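Local coordinates for protein nicotinate phosphoribosyltransferase (Vibrio cholerae, PDB 4HL7) that probably catalyses the ATP-driven synthesis of nicotinate ribonucleotide from nicotinate and phosphoribosyl diphosphate, a step in NAD biosynthesis, at residues D269-I273 against A386-D390; F280-N286 against H308-I314; P298-D303 against E334-F339. All blocks are in the same frame, centred on the assembly; numbering follows the deposited sequence.

Interaction 1 (D269-I273 against A386-D390); sequences DTLTI and AKISD
T270 O takes the almost straight N-H of I388 at 2.8 Å (177°), and S389 N reaches L271 O in a weak, bent bond. S389 CA sits 2.9 Å from D269 O in a CA-H...O contact, so two loops are laced mainly backbone to backbone. The direct side-chain bond across the loops comes from D390: with CG anti to the carbonyl carbon (chi1 -76°), its carboxylate comes nearer 269-273, and OD1 receives I273 N at 2.9 Å through the syn lone pair. T272, at the N-cap, accepts A275 N on its OG1, so carboxylate and hydroxyl both serve amides at the start of helix 273-279. On the apolar flank L271 CD2 meets I388 CD1 at 3.9 Å.

D269 OD1 bonds to H232, a predicted phosphohistidine unmodified here, so the loop probably belongs to the surroundings of the active site. S295 OG bonds both D269 OD2 and D390 N, a second-shell link between the loops. A water bridges D269 OD2 (2.6 Å) and K387 NZ (2.7 Å), which do not pair directly.

Helix 232-241 packs on T270, helix 400-409 covers L271 and I388, and helix 298-311 backs I273, around a loop leaving strand 265-267 of the parallel sheet.

Interaction 2 (F280-N286 against H308-I314); sequences FNRHLAN and HYQQLGI
The F280 ring meets H308 CD2 at its edge, and A285 CA lies 3.6 Å above one face, displaced toward the ring's margin. The imidazole of H308 has L312 CG over one face, while its edge points at the F280 backbone: NE2 donates to F280 O at 2.8 Å (161°), lying in the carbonyl plane with the oxygen exactly in the ring plane. With CG anti to the backbone N (chi1 -177°), the H308 ring spans the gap and ties off a carbonyl at the break between helices 273-279 and 282-287. Y309 comes in obliquely, its CE1 4.0 Å from F280 CE2, and a water joins its OH to A285 O.

A285 points its CB at the other segment, where it touches L312 CD1 and, closer than normal van der Waals contact, I314 CD1 at 3.4 Å. N286 lies across I314, with OD1 3.4 Å from I314 CG1. On the more exposed side a second water accepts from R282 NH2 and N286 ND2 and donates to L312 O.

Each helix has a cap here: N281 OD1 accepts L284 N at the start of 282-287, and G313, at positive phi, ends 298-311 in a Schellman motif. The two helices flank strand 290-293 along the chain, the alternation of helix and strand expected of the alpha/beta barrel to which this family belongs.

Interaction 3 (P298-D303 against E334-F339); sequences PFRWGD and ELCEYF
F299 reaches from helix 298-311 to L335 and Y338 of helix 329-339. These are successive outer helices of the alpha/beta barrel, each following a strand of the parallel sheet, 290-293 and then 320-323. Their short segments run roughly alongside, at -32° with axes 11.1 Å apart.

The tight part faces the sheet. L335 CD2 sits over one face of F299, in a CH-pi contact 3.8 Å from the ring centroid, and also touches P298 CB. F339 pushes its ring end against the helix backbone: CZ lies 3.5 Å from G302 CA, an approach that the missing side chain of G302 makes possible, and the carbonyl oxygens of P298 and F299 stand at the ring's edge. Within its own helix Y338 CD2 covers the F339 ring over its centre. F323 touches both P298 and L335, and I345 touches F339, so strands 320-323 and 344-349 back this side.

The other side is more open to solvent. F299 turns its edge onto the face of Y338, a T-shaped pair with planes at 81° and centroids 5.0 Å apart. E334, with CG anti to the backbone N (chi1 -173°), lays its extended chain across F299 at about a right angle, CD 3.4 Å from F299 CZ. D303 OD1 is engaged by R342 in a salt bridge, while its OD2 accepts the hydroxyl Y338 OH at a modelled 2.4 Å, so short that the exact length is doubtful.

Following the chain from the N terminus, 269-273 comes first and waits longest for its partner. The chain then passes 280-286 and 298-303 before 308-314 closes interaction 2, and 334-339 closes interaction 3 after that, so these two cross, sharing helix 298-311. Both lie within the long excursion that 386-390 ends by closing interaction 1. Interactions 2 and 3 join that common helix, at its two ends, to its neighbours 282-287 and 329-339, whereas interaction 1 ties the loop after strand 265-267 to the one after strand 383-384 of the antiparallel sheet. Interactions 1 and 3 also touch, I273 CD1 lying 4.1 Å from W301 CD1.

Interaction 1 (D269-I273 against A386-D390)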
# COMPACT_ATOMS: atom_id res chain seq x y z
N ASP A 269 -9.73 -4.91 -7.46
CA ASP A 269 -9.45 -4.33 -8.74
C ASP A 269 -8.08 -4.70 -9.33
O ASP A 269 -7.53 -3.97 -10.14
CB ASP A 269 -9.55 -2.76 -8.67
CG ASP A 269 -8.49 -2.13 -7.75
OD1 ASP A 269 -8.02 -2.79 -6.79
OD2 ASP A 269 -8.13 -0.94 -7.98
N THR A 270 -7.56 -5.86 -8.99
CA THR A 270 -6.37 -6.31 -9.70
C THR A 270 -6.71 -6.48 -11.17
O THR A 270 -5.95 -6.14 -12.08
CB THR A 270 -5.89 -7.65 -9.17
OG1 THR A 270 -5.61 -7.57 -7.76
CG2 THR A 270 -4.62 -8.12 -9.96
N LEU A 271 -7.92 -6.99 -11.41
CA LEU A 271 -8.44 -7.18 -12.75
C LEU A 271 -9.60 -6.20 -12.93
O LEU A 271 -9.34 -5.02 -13.19
CB LEU A 271 -8.90 -8.65 -12.95
CG LEU A 271 -7.71 -9.60 -12.71
CD1 LEU A 271 -8.17 -11.04 -12.67
CD2 LEU A 271 -6.67 -9.47 -13.85
N THR A 272 -10.86 -6.65 -12.78
CA THR A 272 -11.99 -5.68 -12.76
C THR A 272 -12.99 -6.14 -11.68
O THR A 272 -12.98 -7.29 -11.27
CB THR A 272 -12.74 -5.61 -14.05
OG1 THR A 272 -13.29 -6.90 -14.35
CG2 THR A 272 -11.81 -5.08 -15.23
N ILE A 273 -13.93 -5.27 -11.34
CA ILE A 273 -14.96 -5.68 -10.36
C ILE A 273 -15.76 -6.88 -10.88
O ILE A 273 -16.03 -7.82 -10.09
CB ILE A 273 -15.88 -4.50 -9.97
CG1 ILE A 273 -16.80 -4.85 -8.78
CG2 ILE A 273 -16.69 -4.03 -11.17
CD1 ILE A 273 -16.10 -5.40 -7.56
N ALA A 386 0.37 -8.43 -14.49
CA ALA A 386 -0.28 -7.13 -14.80
C ALA A 386 -1.37 -6.77 -13.84
O ALA A 386 -1.97 -7.62 -13.23
CB ALA A 386 -0.85 -7.12 -16.19
N LYS A 387 -1.59 -5.46 -13.69
CA LYS A 387 -2.76 -4.99 -12.99
C LYS A 387 -3.59 -4.20 -13.97
O LYS A 387 -3.06 -3.39 -14.74
CB LYS A 387 -2.38 -4.06 -11.83
CG LYS A 387 -3.58 -3.56 -11.06
CD LYS A 387 -3.11 -2.75 -9.88
CE LYS A 387 -4.15 -1.76 -9.49
NZ LYS A 387 -3.47 -0.70 -8.71
N ILE A 388 -4.90 -4.40 -13.94
CA ILE A 388 -5.74 -3.70 -14.91
C ILE A 388 -6.42 -2.51 -14.18
O ILE A 388 -6.19 -1.35 -14.50
CB ILE A 388 -6.78 -4.67 -15.55
CG1 ILE A 388 -6.06 -5.68 -16.43
CG2 ILE A 388 -7.70 -3.90 -16.51
CD1 ILE A 388 -6.82 -6.93 -16.74
N SER A 389 -7.23 -2.89 -13.21
CA SER A 389 -8.05 -2.06 -12.27
C SER A 389 -9.39 -1.60 -12.86
O SER A 389 -9.73 -1.87 -14.03
CB SER A 389 -7.28 -0.89 -11.63
OG SER A 389 -7.47 0.29 -12.45
N ASP A 390 -10.15 -0.86 -12.05
CA ASP A 390 -11.44 -0.35 -12.54
C ASP A 390 -11.33 1.01 -13.20
O ASP A 390 -12.35 1.59 -13.67
CB ASP A 390 -12.46 -0.36 -11.43
CG ASP A 390 -12.99 -1.77 -11.15
OD1 ASP A 390 -13.32 -2.54 -12.13
OD2 ASP A 390 -13.12 -2.07 -9.93
O HOH W 1 -5.81 0.23 -7.70

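Interaction 2 (F280-N286 against H308-I314)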
# COMPACT_ATOMS: atom_id res chain seq x y z
N PHE A 280 -15.38 -14.48 -6.44
CA PHE A 280 -15.58 -14.31 -4.98
C PHE A 280 -16.83 -15.07 -4.59
O PHE A 280 -17.89 -14.48 -4.36
CB PHE A 280 -15.68 -12.81 -4.67
CG PHE A 280 -15.42 -12.43 -3.19
CD1 PHE A 280 -14.30 -12.91 -2.49
CD2 PHE A 280 -16.27 -11.52 -2.56
CE1 PHE A 280 -14.09 -12.53 -1.16
CE2 PHE A 280 -16.08 -11.16 -1.23
CZ PHE A 280 -14.95 -11.64 -0.54
N ASN A 281 -16.73 -16.43 -4.59
CA ASN A 281 -17.89 -17.26 -4.35
C ASN A 281 -18.34 -17.26 -2.87
O ASN A 281 -17.78 -16.59 -2.00
CB ASN A 281 -17.63 -18.68 -4.85
CG ASN A 281 -16.45 -19.31 -4.18
OD1 ASN A 281 -16.32 -19.25 -2.99
ND2 ASN A 281 -15.58 -19.96 -4.97
N ARG A 282 -19.39 -18.01 -2.59
CA ARG A 282 -20.03 -17.89 -1.31
C ARG A 282 -19.05 -18.30 -0.19
O ARG A 282 -18.98 -17.64 0.87
CB ARG A 282 -21.34 -18.75 -1.29
CG ARG A 282 -22.17 -18.48 -0.03
CD ARG A 282 -23.58 -19.12 -0.03
NE ARG A 282 -23.41 -20.50 0.34
CZ ARG A 282 -23.31 -20.89 1.62
NH1 ARG A 282 -23.10 -22.17 1.90
NH2 ARG A 282 -23.38 -19.96 2.58
N HIS A 283 -18.25 -19.34 -0.45
CA HIS A 283 -17.32 -19.82 0.58
C HIS A 283 -16.24 -18.77 0.85
O HIS A 283 -15.99 -18.45 2.01
CB HIS A 283 -16.81 -21.22 0.26
CG HIS A 283 -17.93 -22.31 0.23
ND1 HIS A 283 -17.91 -23.35 -0.65
CD2 HIS A 283 -19.13 -22.41 0.91
CE1 HIS A 283 -18.97 -24.13 -0.44
NE2 HIS A 283 -19.74 -23.55 0.50
N LEU A 284 -15.75 -18.10 -0.20
CA LEU A 284 -14.72 -17.08 -0.05
C LEU A 284 -15.30 -15.84 0.57
O LEU A 284 -14.67 -15.19 1.41
CB LEU A 284 -14.08 -16.74 -1.39
CG LEU A 284 -13.13 -17.88 -1.87
CD1 LEU A 284 -12.73 -17.65 -3.32
CD2 LEU A 284 -11.92 -18.09 -0.96
N ALA A 285 -16.49 -15.47 0.14
CA ALA A 285 -17.16 -14.21 0.68
C ALA A 285 -17.51 -14.32 2.15
O ALA A 285 -17.52 -13.31 2.87
CB ALA A 285 -18.41 -13.86 -0.14
N ASN A 286 -17.81 -15.53 2.63
CA ASN A 286 -18.03 -15.75 4.05
C ASN A 286 -16.74 -15.80 4.83
O ASN A 286 -16.64 -15.24 5.90
CB ASN A 286 -18.82 -17.04 4.27
CG ASN A 286 -20.34 -16.79 4.19
OD1 ASN A 286 -20.85 -15.94 4.88
ND2 ASN A 286 -21.04 -17.53 3.34
N HIS A 308 -23.78 -8.07 -4.02
CA HIS A 308 -23.16 -9.38 -4.14
C HIS A 308 -23.30 -10.19 -2.87
O HIS A 308 -23.71 -11.37 -2.91
CB HIS A 308 -21.69 -9.22 -4.53
CG HIS A 308 -20.98 -10.53 -4.75
ND1 HIS A 308 -21.16 -11.26 -5.86
CD2 HIS A 308 -19.98 -11.17 -4.01
CE1 HIS A 308 -20.36 -12.35 -5.81
NE2 HIS A 308 -19.65 -12.29 -4.67
N TYR A 309 -22.98 -9.57 -1.71
CA TYR A 309 -23.19 -10.23 -0.43
C TYR A 309 -24.65 -10.73 -0.30
O TYR A 309 -24.90 -11.90 0.08
CB TYR A 309 -22.86 -9.30 0.69
CG TYR A 309 -21.32 -9.15 0.89
CD1 TYR A 309 -20.46 -10.30 0.94
CD2 TYR A 309 -20.76 -7.90 1.19
CE1 TYR A 309 -19.10 -10.14 1.23
CE2 TYR A 309 -19.40 -7.75 1.43
CZ TYR A 309 -18.59 -8.86 1.44
OH TYR A 309 -17.26 -8.68 1.72
N GLN A 310 -25.59 -9.83 -0.61
CA GLN A 310 -27.02 -10.12 -0.45
C GLN A 310 -27.45 -11.27 -1.36
O GLN A 310 -28.23 -12.11 -0.92
CB GLN A 310 -27.85 -8.86 -0.66
CG GLN A 310 -27.59 -7.79 0.39
CD GLN A 310 -28.30 -6.51 0.08
OE1 GLN A 310 -28.45 -6.10 -1.09
NE2 GLN A 310 -28.72 -5.84 1.11
N GLN A 311 -26.93 -11.34 -2.59
CA GLN A 311 -27.24 -12.41 -3.53
C GLN A 311 -26.75 -13.75 -2.97
O GLN A 311 -27.34 -14.80 -3.19
CB GLN A 311 -26.60 -12.13 -4.92
CG GLN A 311 -26.77 -13.29 -5.92
N LEU A 312 -25.66 -13.68 -2.22
CA LEU A 312 -25.04 -14.88 -1.63
C LEU A 312 -25.60 -15.18 -0.20
O LEU A 312 -25.15 -16.13 0.45
CB LEU A 312 -23.52 -14.70 -1.58
CG LEU A 312 -22.76 -14.65 -2.90
CD1 LEU A 312 -21.29 -14.53 -2.61
CD2 LEU A 312 -23.04 -15.91 -3.72
N GLY A 313 -26.55 -14.38 0.27
CA GLY A 313 -27.20 -14.58 1.58
C GLY A 313 -26.33 -14.17 2.74
O GLY A 313 -26.57 -14.56 3.85
N ILE A 314 -25.34 -13.32 2.49
CA ILE A 314 -24.42 -12.80 3.53
C ILE A 314 -24.90 -11.43 3.97
O ILE A 314 -25.33 -10.63 3.17
CB ILE A 314 -22.98 -12.72 2.93
CG1 ILE A 314 -22.54 -14.13 2.50
CG2 ILE A 314 -22.00 -12.05 3.90
CD1 ILE A 314 -21.22 -14.16 1.76
O HOH W 2 -24.05 -17.32 2.74
O HOH W 3 -16.18 -11.06 2.64

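Interaction 3 (P298-D303 against E334-F339)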
# COMPACT_ATOMS: atom_id res chain seq x y z
N PRO A 298 -16.37 5.00 -5.65
CA PRO A 298 -16.57 4.18 -4.43
C PRO A 298 -18.05 3.88 -4.15
O PRO A 298 -18.37 2.90 -3.47
CB PRO A 298 -15.99 5.09 -3.32
CG PRO A 298 -16.19 6.48 -3.84
CD PRO A 298 -15.92 6.37 -5.33
N PHE A 299 -18.93 4.78 -4.57
CA PHE A 299 -20.38 4.57 -4.34
C PHE A 299 -20.92 3.35 -5.13
O PHE A 299 -21.56 2.45 -4.56
CB PHE A 299 -21.14 5.88 -4.66
CG PHE A 299 -20.61 7.06 -3.89
CD1 PHE A 299 -19.64 7.90 -4.46
CD2 PHE A 299 -21.02 7.30 -2.57
CE1 PHE A 299 -19.04 8.92 -3.67
CE2 PHE A 299 -20.46 8.35 -1.81
CZ PHE A 299 -19.47 9.15 -2.39
N ARG A 300 -20.68 3.36 -6.43
CA ARG A 300 -21.02 2.24 -7.31
C ARG A 300 -20.35 0.92 -6.84
O ARG A 300 -20.95 -0.14 -6.91
CB ARG A 300 -20.55 2.52 -8.72
CG ARG A 300 -21.10 1.48 -9.73
N TRP A 301 -19.09 1.01 -6.46
CA TRP A 301 -18.33 -0.17 -5.96
C TRP A 301 -19.01 -0.75 -4.74
O TRP A 301 -19.26 -1.97 -4.66
CB TRP A 301 -16.91 0.27 -5.59
CG TRP A 301 -16.06 -0.84 -4.96
CD1 TRP A 301 -15.27 -1.84 -5.61
CD2 TRP A 301 -15.89 -1.04 -3.57
NE1 TRP A 301 -14.67 -2.65 -4.64
CE2 TRP A 301 -14.98 -2.18 -3.39
CE3 TRP A 301 -16.36 -0.36 -2.43
CZ2 TRP A 301 -14.63 -2.63 -2.15
CZ3 TRP A 301 -15.99 -0.83 -1.17
CH2 TRP A 301 -15.15 -1.96 -1.04
N GLY A 302 -19.26 0.11 -3.76
CA GLY A 302 -19.77 -0.40 -2.47
C GLY A 302 -21.17 -0.95 -2.71
O GLY A 302 -21.55 -1.98 -2.12
N ASP A 303 -21.96 -0.27 -3.58
CA ASP A 303 -23.35 -0.76 -3.82
C ASP A 303 -23.27 -2.14 -4.47
O ASP A 303 -24.08 -3.04 -4.15
CB ASP A 303 -24.14 0.21 -4.73
CG ASP A 303 -24.65 1.41 -3.99
OD1 ASP A 303 -24.74 1.37 -2.75
OD2 ASP A 303 -24.95 2.43 -4.66
N GLU A 334 -18.66 11.91 3.40
CA GLU A 334 -19.67 11.61 2.37
C GLU A 334 -19.93 10.10 2.27
O GLU A 334 -21.10 9.65 2.09
CB GLU A 334 -19.20 12.13 1.00
CG GLU A 334 -20.22 12.01 -0.09
CD GLU A 334 -19.69 12.43 -1.46
OE1 GLU A 334 -20.56 12.71 -2.31
OE2 GLU A 334 -18.44 12.45 -1.69
N LEU A 335 -18.85 9.33 2.31
CA LEU A 335 -18.97 7.86 2.25
C LEU A 335 -19.63 7.35 3.52
O LEU A 335 -20.44 6.40 3.44
CB LEU A 335 -17.58 7.22 2.01
CG LEU A 335 -17.23 7.35 0.52
CD1 LEU A 335 -15.73 7.10 0.33
CD2 LEU A 335 -18.01 6.40 -0.38
N CYS A 336 -19.32 7.98 4.67
CA CYS A 336 -19.99 7.61 5.96
C CYS A 336 -21.51 7.69 5.83
O CYS A 336 -22.21 6.77 6.24
CB CYS A 336 -19.57 8.52 7.09
SG CYS A 336 -17.88 8.26 7.69
N GLU A 337 -22.00 8.81 5.28
CA GLU A 337 -23.45 9.01 5.16
C GLU A 337 -24.07 8.01 4.20
O GLU A 337 -25.21 7.54 4.42
CB GLU A 337 -23.73 10.45 4.73
CG GLU A 337 -23.43 11.38 5.91
CD GLU A 337 -23.47 12.87 5.60
OE1 GLU A 337 -23.89 13.60 6.50
OE2 GLU A 337 -23.08 13.31 4.47
N TYR A 338 -23.39 7.75 3.09
CA TYR A 338 -23.94 6.92 2.06
C TYR A 338 -24.04 5.45 2.52
O TYR A 338 -24.93 4.73 2.09
CB TYR A 338 -23.06 6.94 0.81
CG TYR A 338 -23.70 6.35 -0.44
CD1 TYR A 338 -24.57 7.12 -1.23
CD2 TYR A 338 -23.41 5.05 -0.86
CE1 TYR A 338 -25.16 6.59 -2.39
CE2 TYR A 338 -23.98 4.51 -2.00
CZ TYR A 338 -24.84 5.27 -2.78
OH TYR A 338 -25.35 4.71 -3.93
N PHE A 339 -23.09 5.02 3.35
CA PHE A 339 -23.01 3.58 3.76
C PHE A 339 -23.50 3.29 5.18
O PHE A 339 -23.53 2.13 5.61
CB PHE A 339 -21.61 2.97 3.44
CG PHE A 339 -21.38 2.79 1.98
CD1 PHE A 339 -20.45 3.59 1.29
CD2 PHE A 339 -22.10 1.86 1.26
CE1 PHE A 339 -20.26 3.46 -0.09
CE2 PHE A 339 -21.91 1.67 -0.12
CZ PHE A 339 -20.97 2.48 -0.82